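Local coordinates for protein CyaB (Pseudomonas aeruginosa, PDB 3R5G) that probably makes cyclic AMP from ATP as a membrane-bound class III adenylyl cyclase, represented here by its catalytic domain, at residues S15-F20 with V58-M63. Numbering follows the deposited sequence.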
# COMPACT_ATOMS: atom_id res chain seq x y z
N SER A 15 5.07 -8.33 2.66
CA SER A 15 5.60 -9.14 1.54
C SER A 15 4.90 -8.85 0.26
O SER A 15 3.79 -8.35 0.26
CB SER A 15 5.49 -10.61 1.83
OG SER A 15 4.08 -11.03 1.91
N ASP A 16 5.54 -9.18 -0.86
CA ASP A 16 4.80 -9.21 -2.11
C ASP A 16 5.41 -10.28 -3.01
O ASP A 16 6.46 -10.89 -2.66
CB ASP A 16 4.79 -7.84 -2.82
CG ASP A 16 6.13 -7.41 -3.34
OD1 ASP A 16 6.79 -8.11 -4.09
OD2 ASP A 16 6.56 -6.30 -2.95
N ILE A 17 4.75 -10.54 -4.15
CA ILE A 17 5.29 -11.52 -5.11
C ILE A 17 5.95 -10.84 -6.29
O ILE A 17 5.29 -10.15 -7.08
CB ILE A 17 4.18 -12.44 -5.64
CG1 ILE A 17 3.48 -13.09 -4.49
CG2 ILE A 17 4.76 -13.44 -6.56
CD1 ILE A 17 2.10 -13.73 -4.97
N ARG A 18 7.26 -10.97 -6.44
CA ARG A 18 7.93 -10.40 -7.63
C ARG A 18 7.54 -11.25 -8.82
O ARG A 18 7.53 -12.47 -8.73
CB ARG A 18 9.46 -10.41 -7.44
CG ARG A 18 9.96 -9.46 -6.36
CD ARG A 18 9.79 -8.05 -6.83
NE ARG A 18 8.41 -7.60 -6.61
CZ ARG A 18 7.96 -6.41 -7.00
NH1 ARG A 18 6.68 -6.02 -6.78
NH2 ARG A 18 8.80 -5.61 -7.62
N GLY A 19 7.16 -10.58 -9.89
CA GLY A 19 6.67 -11.28 -11.07
C GLY A 19 5.15 -11.24 -11.19
O GLY A 19 4.58 -11.47 -12.30
N PHE A 20 4.44 -10.99 -10.09
CA PHE A 20 2.98 -11.06 -10.14
C PHE A 20 2.34 -10.02 -11.04
O PHE A 20 1.39 -10.30 -11.72
CB PHE A 20 2.37 -10.89 -8.73
CG PHE A 20 0.91 -11.06 -8.72
CD1 PHE A 20 0.37 -12.30 -8.81
CD2 PHE A 20 0.07 -9.95 -8.67
CE1 PHE A 20 -1.00 -12.48 -8.84
CE2 PHE A 20 -1.28 -10.09 -8.67
CZ PHE A 20 -1.84 -11.36 -8.74
N VAL A 58 -3.26 -6.06 0.02
CA VAL A 58 -3.39 -5.06 -1.04
C VAL A 58 -2.92 -5.73 -2.31
O VAL A 58 -1.71 -5.80 -2.58
CB VAL A 58 -2.60 -3.80 -0.74
CG1 VAL A 58 -2.85 -2.77 -1.86
CG2 VAL A 58 -3.04 -3.22 0.63
N GLY A 59 -3.83 -6.23 -3.13
CA GLY A 59 -3.47 -7.15 -4.20
C GLY A 59 -2.66 -8.38 -3.65
O GLY A 59 -3.13 -9.15 -2.79
N ASP A 60 -1.42 -8.55 -4.12
CA ASP A 60 -0.57 -9.66 -3.64
C ASP A 60 0.26 -9.24 -2.45
O ASP A 60 0.93 -10.10 -1.88
CB ASP A 60 0.41 -10.10 -4.74
CG ASP A 60 1.25 -8.92 -5.28
OD1 ASP A 60 0.71 -7.87 -5.61
OD2 ASP A 60 2.50 -8.99 -5.34
N CYS A 61 0.19 -7.96 -2.08
CA CYS A 61 0.91 -7.53 -0.88
C CYS A 61 0.24 -7.95 0.44
O CYS A 61 -0.98 -7.77 0.57
CB CYS A 61 1.00 -6.03 -0.90
SG CYS A 61 1.97 -5.35 0.55
N VAL A 62 0.97 -8.59 1.35
CA VAL A 62 0.45 -9.04 2.62
C VAL A 62 1.11 -8.27 3.76
O VAL A 62 2.32 -8.06 3.78
CB VAL A 62 0.84 -10.48 2.82
CG1 VAL A 62 0.60 -11.03 4.20
CG2 VAL A 62 0.15 -11.41 1.79
N MET A 63 0.37 -7.76 4.74
CA MET A 63 0.85 -7.04 5.89
C MET A 63 0.41 -7.80 7.13
O MET A 63 -0.80 -8.11 7.24
CB MET A 63 0.19 -5.68 5.84
CG MET A 63 0.59 -4.81 6.89
SD MET A 63 -0.39 -3.22 6.84
CE MET A 63 0.15 -2.62 8.41
O HOH W 1 2.91 -11.35 -0.62
O HOH W 2 4.11 -7.61 -6.49
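Asp60 points its CB toward segment 15-20. Its CG takes the crowded position between the backbone N and the carbonyl carbon (chi1 54°), which sets OD2 near Ile17 N. Phe20 holds its CG anti to the backbone N (chi1 -175°) and brings the CD2 rim of its ring under that carboxylate, the two planes 25° apart. Asp60 OD2 accepts a hydrogen bond from Ile17 N at 3.0 Å through its anti lone pair. Asp60 CB lies over one ring face of Phe20, toward the rim, in a CH-pi contact 4.2 Å from the centroid. Water 2 donates to Asp60 OD2 over a short 2.4 Å and also to Ile17 O, and it accepts from Arg18 NH1. Asp16 OD1 lies 4.6 Å from Asp60 OD2. Such proximity would tend to raise a carboxylate pKa, but the salt bridge from Arg18 NE to Asp16 OD1 should offset this. Two aspartates so placed are consistent with the metal site of class III cyclases. Further along, Ser15 and Val62 form an antiparallel hydrogen-bonded pair. Ser15 N reaches Val62 O at 3.0 Å, and Val62 N returns to Ser15 O. Ser15 OG touches Val62 CB, and water 1 links it to Asp60 O. Asp60 sits in the type II' turn joining strands 53-58 and 61-66. Strand 109-116 flanks strand 6-18, with Arg111 salt-bridged to Asp16 OD2. Helix 29-50 packs on Ser15, Ile17, Phe20 and Val62, and Ile135 of the second subunit meets Phe20.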